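Local atomic coordinates of DHHA1 domain protein (Clostridium perfringens, PDB entry 3KEW), a protein that probably hydrolyses the ester bond of mischarged tRNA, removing the wrong amino acid, as do the alanyl-tRNA synthetase editing domains and AlaX proteins it resembles. Residues F92-L103 against C195-L206. Residues are numbered along the deposited sequence; the frame is centred on the assembly and turned at random.
Sequences FDGMQQHLGQHL and CCGVHPRNTRDL. With ZN (zinc ion), chain C.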
# COMPACT_ATOMS: atom_id res chain seq x y z
N PHE A 92 -8.24 -3.00 -1.82
CA PHE A 92 -7.80 -2.87 -3.21
C PHE A 92 -7.68 -1.40 -3.61
O PHE A 92 -6.75 -1.02 -4.34
CB PHE A 92 -8.74 -3.65 -4.14
CG PHE A 92 -8.15 -3.91 -5.50
CD1 PHE A 92 -6.93 -4.57 -5.63
CD2 PHE A 92 -8.82 -3.51 -6.66
CE1 PHE A 92 -6.37 -4.81 -6.89
CE2 PHE A 92 -8.28 -3.75 -7.92
CZ PHE A 92 -7.04 -4.40 -8.03
N ASP A 93 -8.61 -0.57 -3.14
CA ASP A 93 -8.55 0.88 -3.36
C ASP A 93 -7.20 1.44 -2.91
O ASP A 93 -6.52 2.11 -3.69
CB ASP A 93 -9.69 1.60 -2.64
CG ASP A 93 -9.57 3.12 -2.72
OD1 ASP A 93 -9.46 3.64 -3.85
OD2 ASP A 93 -9.57 3.78 -1.66
N GLY A 94 -6.81 1.14 -1.67
CA GLY A 94 -5.52 1.55 -1.13
C GLY A 94 -4.33 0.96 -1.86
O GLY A 94 -3.32 1.64 -2.03
N MET A 95 -4.44 -0.30 -2.29
CA MET A 95 -3.40 -0.94 -3.11
C MET A 95 -3.16 -0.16 -4.41
O MET A 95 -2.01 0.11 -4.77
CB MET A 95 -3.76 -2.41 -3.42
CG MET A 95 -3.73 -3.40 -2.21
SD MET A 95 -4.40 -5.05 -2.49
CE MET A 95 -3.06 -5.73 -3.47
N GLN A 96 -4.26 0.21 -5.09
CA GLN A 96 -4.20 0.96 -6.36
C GLN A 96 -3.63 2.37 -6.22
O GLN A 96 -2.78 2.79 -7.02
CB GLN A 96 -5.58 1.02 -7.04
CG GLN A 96 -6.07 -0.31 -7.59
CD GLN A 96 -7.46 -0.24 -8.17
OE1 GLN A 96 -8.39 0.24 -7.53
NE2 GLN A 96 -7.61 -0.75 -9.38
N GLN A 97 -4.07 3.11 -5.19
CA GLN A 97 -3.55 4.48 -4.96
C GLN A 97 -2.07 4.52 -4.65
O GLN A 97 -1.38 5.46 -5.05
CB GLN A 97 -4.31 5.22 -3.86
CG GLN A 97 -5.82 5.22 -3.98
CD GLN A 97 -6.34 5.32 -5.41
OE1 GLN A 97 -6.03 6.27 -6.13
NE2 GLN A 97 -7.16 4.34 -5.81
N HIS A 98 -1.59 3.51 -3.92
CA HIS A 98 -0.19 3.46 -3.53
C HIS A 98 0.71 3.12 -4.71
O HIS A 98 1.72 3.80 -4.93
CB HIS A 98 0.01 2.45 -2.39
CG HIS A 98 1.28 2.66 -1.60
ND1 HIS A 98 1.42 2.21 -0.31
CD2 HIS A 98 2.45 3.26 -1.92
CE1 HIS A 98 2.62 2.52 0.13
NE2 HIS A 98 3.27 3.16 -0.82
N LEU A 99 0.37 2.07 -5.46
CA LEU A 99 1.12 1.72 -6.66
C LEU A 99 1.00 2.84 -7.70
O LEU A 99 1.96 3.15 -8.40
CB LEU A 99 0.68 0.36 -7.24
CG LEU A 99 1.28 -0.08 -8.60
CD1 LEU A 99 2.80 -0.19 -8.53
CD2 LEU A 99 0.71 -1.39 -9.12
N GLY A 100 -0.19 3.45 -7.80
CA GLY A 100 -0.40 4.63 -8.63
C GLY A 100 0.62 5.74 -8.40
O GLY A 100 1.19 6.27 -9.35
N GLN A 101 0.86 6.06 -7.12
CA GLN A 101 1.92 6.99 -6.74
C GLN A 101 3.31 6.54 -7.20
O GLN A 101 4.04 7.33 -7.80
CB GLN A 101 1.93 7.24 -5.24
CG GLN A 101 3.05 8.18 -4.77
CD GLN A 101 4.20 7.43 -4.17
OE1 GLN A 101 4.00 6.66 -3.23
NE2 GLN A 101 5.41 7.61 -4.72
N HIS A 102 3.67 5.29 -6.91
CA HIS A 102 4.97 4.73 -7.32
C HIS A 102 5.18 4.80 -8.84
O HIS A 102 6.29 5.08 -9.32
CB HIS A 102 5.09 3.26 -6.89
CG HIS A 102 5.47 3.06 -5.46
ND1 HIS A 102 6.51 2.24 -5.08
CD2 HIS A 102 4.93 3.55 -4.31
CE1 HIS A 102 6.61 2.24 -3.76
NE2 HIS A 102 5.66 3.03 -3.27
N LEU A 103 4.12 4.47 -9.57
CA LEU A 103 4.14 4.48 -11.04
C LEU A 103 4.41 5.87 -11.62
O LEU A 103 5.31 6.05 -12.45
CB LEU A 103 2.83 3.89 -11.59
CG LEU A 103 2.71 3.79 -13.11
CD1 LEU A 103 3.79 2.90 -13.71
CD2 LEU A 103 1.32 3.29 -13.49
N CYS A 195 9.65 0.04 0.46
CA CYS A 195 8.26 0.35 0.78
C CYS A 195 7.64 -0.75 1.63
O CYS A 195 7.80 -1.93 1.34
CB CYS A 195 7.43 0.53 -0.51
SG CYS A 195 5.76 1.05 -0.17
N CYS A 196 6.91 -0.34 2.67
CA CYS A 196 6.16 -1.23 3.56
C CYS A 196 4.70 -1.36 3.13
O CYS A 196 3.87 -1.91 3.87
CB CYS A 196 6.19 -0.69 4.99
SG CYS A 196 7.82 -0.70 5.75
N GLY A 197 4.37 -0.83 1.95
CA GLY A 197 3.01 -0.90 1.45
C GLY A 197 2.61 -2.29 0.99
O GLY A 197 3.45 -3.18 0.83
N VAL A 198 1.31 -2.47 0.80
CA VAL A 198 0.74 -3.64 0.14
C VAL A 198 0.28 -3.23 -1.27
O VAL A 198 -0.67 -2.46 -1.43
CB VAL A 198 -0.39 -4.29 1.00
CG1 VAL A 198 -1.24 -5.28 0.19
CG2 VAL A 198 0.23 -4.99 2.22
N HIS A 199 0.99 -3.75 -2.27
CA HIS A 199 0.80 -3.37 -3.67
C HIS A 199 0.15 -4.49 -4.51
O HIS A 199 0.26 -5.67 -4.16
CB HIS A 199 2.16 -2.98 -4.27
CG HIS A 199 2.70 -1.70 -3.72
ND1 HIS A 199 2.60 -0.50 -4.40
CD2 HIS A 199 3.31 -1.41 -2.55
CE1 HIS A 199 3.14 0.46 -3.68
NE2 HIS A 199 3.58 -0.06 -2.55
N PRO A 200 -0.53 -4.12 -5.62
CA PRO A 200 -0.92 -5.14 -6.60
C PRO A 200 0.32 -5.78 -7.24
O PRO A 200 1.42 -5.26 -7.08
CB PRO A 200 -1.70 -4.33 -7.65
CG PRO A 200 -2.15 -3.08 -6.93
CD PRO A 200 -1.00 -2.78 -6.01
N ARG A 201 0.15 -6.92 -7.90
CA ARG A 201 1.31 -7.65 -8.44
C ARG A 201 1.62 -7.30 -9.88
O ARG A 201 2.60 -7.79 -10.44
CB ARG A 201 1.12 -9.16 -8.30
CG ARG A 201 1.56 -9.71 -6.95
CD ARG A 201 1.71 -11.22 -7.01
NE ARG A 201 1.41 -11.83 -5.72
CZ ARG A 201 1.68 -13.09 -5.40
NH1 ARG A 201 2.27 -13.90 -6.27
NH2 ARG A 201 1.36 -13.54 -4.19
N ASN A 202 0.79 -6.45 -10.47
CA ASN A 202 1.05 -5.91 -11.80
C ASN A 202 0.47 -4.51 -11.99
O ASN A 202 -0.41 -4.09 -11.23
CB ASN A 202 0.58 -6.89 -12.90
CG ASN A 202 -0.88 -7.31 -12.75
OD1 ASN A 202 -1.79 -6.48 -12.76
ND2 ASN A 202 -1.10 -8.61 -12.64
N THR A 203 0.96 -3.80 -13.00
CA THR A 203 0.44 -2.45 -13.31
C THR A 203 -0.97 -2.46 -13.94
O THR A 203 -1.72 -1.49 -13.81
CB THR A 203 1.42 -1.62 -14.17
OG1 THR A 203 1.68 -2.30 -15.40
CG2 THR A 203 2.75 -1.36 -13.41
N ARG A 204 -1.33 -3.56 -14.61
CA ARG A 204 -2.67 -3.72 -15.21
C ARG A 204 -3.79 -3.63 -14.17
O ARG A 204 -4.86 -3.10 -14.45
CB ARG A 204 -2.77 -5.03 -16.01
CG ARG A 204 -4.09 -5.30 -16.76
CD ARG A 204 -4.52 -4.16 -17.68
NE ARG A 204 -5.86 -4.39 -18.22
CZ ARG A 204 -7.00 -4.09 -17.60
NH1 ARG A 204 -7.00 -3.54 -16.39
NH2 ARG A 204 -8.16 -4.34 -18.19
N ASP A 205 -3.50 -4.13 -12.96
CA ASP A 205 -4.42 -4.01 -11.81
C ASP A 205 -4.83 -2.59 -11.43
O ASP A 205 -5.83 -2.40 -10.74
CB ASP A 205 -3.82 -4.72 -10.59
CG ASP A 205 -4.22 -6.18 -10.51
OD1 ASP A 205 -4.25 -6.72 -9.38
OD2 ASP A 205 -4.50 -6.81 -11.55
N LEU A 206 -4.06 -1.59 -11.88
CA LEU A 206 -4.42 -0.19 -11.68
C LEU A 206 -5.61 0.29 -12.50
O LEU A 206 -6.23 1.29 -12.14
CB LEU A 206 -3.23 0.71 -11.98
CG LEU A 206 -2.30 1.24 -10.89
CD1 LEU A 206 -2.43 0.50 -9.59
CD2 LEU A 206 -0.88 1.16 -11.42
ZN ZN C . 5.56 3.47 -1.03
O HOH W 1 5.68 5.68 -1.73
O HOH W 2 7.75 3.89 -0.89
O HOH W 3 5.48 4.38 1.21
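Met95 and His199 bring the two backbones together, their CA atoms 4.9 Å apart, where the loop 195-206 lies along helix 88-112. The helix brings the HxxxH motif (His98, His102) and the loop the CxxxH motif (Cys195, His199) of the alanyl-tRNA synthetase editing fold. His98 NE2 and His102 NE2, one helical turn apart, each bind zinc at 2.3 Å. Cys195 SG joins them at 2.6 Å, and three waters complete six ligands; one of these waters donates a hydrogen bond to Gln101 OE1. Here the final histidine of CxxxH stays off the metal: His199 NE2 instead donates to Cys195 SG (3.4 Å), a second N-H reaching that sulfur from Gly197 N. The edge of His199 wedges between the two ligand histidines, meeting a face of each, with its CE1 3.6 Å above the plane of the His102 ring. In the second shell, Gln46 OE1 is hydrogen-bonded to His98 ND1, which should hold that ring's rotation, and also to Val198 N. Away from the metal the contact is largely apolar. Leu99 lays CB against the His199 ring edge and Pro200 CD; with CG anti to the backbone N (chi1 174°), its CD2 reaches Leu206 CD1. Met95 bends at chi3 (74°), bringing CE to His199 O. At the far end Gln96 NE2 donates to Asp205 O at 2.8 Å, in the carbonyl plane and with 157° at the hydrogen.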